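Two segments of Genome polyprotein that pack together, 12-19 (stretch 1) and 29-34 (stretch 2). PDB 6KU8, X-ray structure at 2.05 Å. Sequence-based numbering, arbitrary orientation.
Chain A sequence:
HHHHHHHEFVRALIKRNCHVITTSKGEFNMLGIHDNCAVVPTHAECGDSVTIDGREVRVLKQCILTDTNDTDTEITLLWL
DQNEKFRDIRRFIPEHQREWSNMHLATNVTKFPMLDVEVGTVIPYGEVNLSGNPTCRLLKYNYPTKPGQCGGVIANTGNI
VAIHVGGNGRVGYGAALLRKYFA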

# COMPACT_ATOMS: atom_id res chain seq x y z
N ALA A 12 -1.26 -13.84 7.23
CA ALA A 12 -2.46 -13.52 8.00
C ALA A 12 -2.91 -12.08 7.74
O ALA A 12 -4.11 -11.80 7.69
N LEU A 13 -1.95 -11.17 7.57
CA LEU A 13 -2.29 -9.79 7.23
C LEU A 13 -3.07 -9.71 5.92
O LEU A 13 -4.14 -9.09 5.84
N ILE A 14 -2.54 -10.35 4.87
CA ILE A 14 -3.24 -10.35 3.58
C ILE A 14 -4.65 -10.92 3.74
O ILE A 14 -5.63 -10.32 3.27
N LYS A 15 -4.76 -12.09 4.37
CA LYS A 15 -6.07 -12.75 4.49
C LYS A 15 -7.06 -11.91 5.29
O LYS A 15 -8.26 -11.88 4.97
N ARG A 16 -6.59 -11.24 6.34
CA ARG A 16 -7.52 -10.58 7.26
C ARG A 16 -7.88 -9.17 6.79
O ARG A 16 -9.03 -8.75 6.94
N ASN A 17 -6.93 -8.44 6.20
CA ASN A 17 -7.09 -7.01 5.97
C ASN A 17 -7.02 -6.57 4.51
O ASN A 17 -7.30 -5.40 4.24
N CYS A 18 -6.66 -7.44 3.58
CA CYS A 18 -6.43 -7.04 2.20
C CYS A 18 -7.52 -7.54 1.27
O CYS A 18 -8.07 -8.62 1.45
N HIS A 19 -7.80 -6.73 0.24
CA HIS A 19 -8.87 -6.95 -0.72
C HIS A 19 -8.42 -6.48 -2.10
O HIS A 19 -7.55 -5.61 -2.23
N ASN A 29 -4.01 -4.09 -4.86
CA ASN A 29 -4.21 -4.56 -3.50
C ASN A 29 -4.62 -3.39 -2.62
O ASN A 29 -3.99 -2.32 -2.68
N MET A 30 -5.66 -3.59 -1.81
CA MET A 30 -6.12 -2.62 -0.84
C MET A 30 -5.83 -3.14 0.56
O MET A 30 -6.16 -4.29 0.88
N LEU A 31 -5.20 -2.31 1.38
CA LEU A 31 -4.78 -2.70 2.73
C LEU A 31 -5.65 -1.98 3.75
O LEU A 31 -5.54 -0.76 3.92
N GLY A 32 -6.51 -2.72 4.45
CA GLY A 32 -7.23 -2.14 5.56
C GLY A 32 -6.29 -1.85 6.72
O GLY A 32 -5.37 -2.62 7.01
N ILE A 33 -6.52 -0.72 7.39
CA ILE A 33 -5.66 -0.24 8.46
C ILE A 33 -6.35 -0.36 9.82
O ILE A 33 -5.77 -0.86 10.79
N HIS A 34 -7.59 0.11 9.90
CA HIS A 34 -8.36 0.15 11.15
C HIS A 34 -9.75 0.65 10.81
O HIS A 34 -9.93 1.38 9.83

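The backbone sets the frame for the side chains. Helix 12-17 runs at 84° to strand 29-34, and its chain then turns into a short antiparallel ladder with that strand. His19 and Met30 form the hydrogen-bonded pair, with His19 N to Met30 O at 3.0 Å and Met30 N to His19 O at 2.8 Å; Gly32 N adds a bond to Asn17 O at 2.8 Å and 161°. Cys18 and Leu31 are the non-hydrogen-bonded pair, CA to CA 4.7 Å, and Cys18 CA instead makes a CA-H...O contact of 3.1 Å to Met30 O.

Alternation along the ladder divides the side chains between two faces. Apolar contacts gather on the face of Cys18 and Leu31. Leu31 (chi1 t, chi2 p) brings CD1 to 3.7 Å from Cys18 SG and 4.2 Å from Leu13 CD1. Leu13, also t and p, leaves its backbone sideways, yet its end comes nearer the strand, so the helix contributes to this cluster. On the other face, His19 (chi1 m) meets Met30, extended through chi1 and chi2 (both t) and turned at chi3 (p): His19 CD2 lies 3.8 Å from Met30 CE, which approaches the ring obliquely.

Polar side chains contribute at both ends of the paired region. Asn29, with chi1 t, sends its amide back to Cys18, whose chi1 is m: Asn29 ND2 donates a weak hydrogen bond to Cys18 SG, 3.7 Å at 159°, while Asn29 OD1 is 3.3 Å from Cys18 CB. Asn17 points toward the strand with chi1 at -99°, between wells, placing Asn17 ND2 2.7 Å from Gly32 O. Gly32 lacks a side chain exactly where space is short, since an ideal CB would stand 3.1 Å from Asn17 O.

Ala12, Lys15 and Arg16 remain out of reach, and Ile33 and His34 point away. In total the stretches bury 396 Å².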

# COMPACT_ATOMS: atom_id res chain seq x y z
CB ALA A 12 -2.20 -13.75 9.49
CB LEU A 13 -1.01 -8.94 7.15
CG LEU A 13 -1.24 -7.46 6.78
CD1 LEU A 13 -2.12 -6.79 7.80
CD2 LEU A 13 0.10 -6.72 6.64
CB ILE A 14 -2.42 -11.13 2.53
CG1 ILE A 14 -1.02 -10.54 2.36
CG2 ILE A 14 -3.16 -11.16 1.18
CD1 ILE A 14 -0.98 -9.10 1.86
CB LYS A 15 -5.91 -14.12 5.15
CG LYS A 15 -5.21 -15.15 4.27
CD LYS A 15 -6.05 -16.43 4.13
CE LYS A 15 -6.34 -17.07 5.49
NZ LYS A 15 -6.89 -18.46 5.38
CB ARG A 16 -6.91 -10.53 8.66
CG ARG A 16 -7.72 -9.70 9.70
CD ARG A 16 -9.15 -10.27 9.91
NE ARG A 16 -9.94 -9.56 10.93
CZ ARG A 16 -10.60 -8.41 10.71
NH1 ARG A 16 -10.54 -7.82 9.52
NH2 ARG A 16 -11.30 -7.85 11.68
CB ASN A 17 -6.05 -6.22 6.78
CG ASN A 17 -6.61 -5.65 8.10
OD1 ASN A 17 -7.64 -6.10 8.62
ND2 ASN A 17 -5.91 -4.65 8.64
CB CYS A 18 -5.05 -7.52 1.73
SG CYS A 18 -3.71 -6.60 2.61
CB HIS A 19 -10.15 -6.22 -0.30
CG HIS A 19 -10.61 -6.60 1.07
ND1 HIS A 19 -11.55 -7.59 1.29
CD2 HIS A 19 -10.23 -6.16 2.29
CE1 HIS A 19 -11.74 -7.72 2.59
NE2 HIS A 19 -10.95 -6.86 3.22
CB ASN A 29 -2.96 -5.23 -2.92
CG ASN A 29 -3.19 -5.75 -1.52
OD1 ASN A 29 -4.06 -6.58 -1.30
ND2 ASN A 29 -2.41 -5.26 -0.57
CB MET A 30 -7.62 -2.36 -1.00
CG MET A 30 -8.18 -1.26 -0.05
SD MET A 30 -10.00 -1.27 0.05
CE MET A 30 -10.25 -2.53 1.31
CB LEU A 31 -3.30 -2.38 2.96
CG LEU A 31 -2.86 -2.45 4.42
CD1 LEU A 31 -2.94 -3.88 4.92
CD2 LEU A 31 -1.44 -1.90 4.56
CB ILE A 33 -5.19 1.21 8.21
CG1 ILE A 33 -4.52 1.37 6.83
CG2 ILE A 33 -4.27 1.69 9.34
CD1 ILE A 33 -3.16 0.78 6.73
CB HIS A 34 -7.72 1.08 12.19
CG HIS A 34 -7.86 2.54 11.87
ND1 HIS A 34 -8.86 3.33 12.41
CD2 HIS A 34 -7.16 3.34 11.04
CE1 HIS A 34 -8.75 4.56 11.94
NE2 HIS A 34 -7.72 4.59 11.10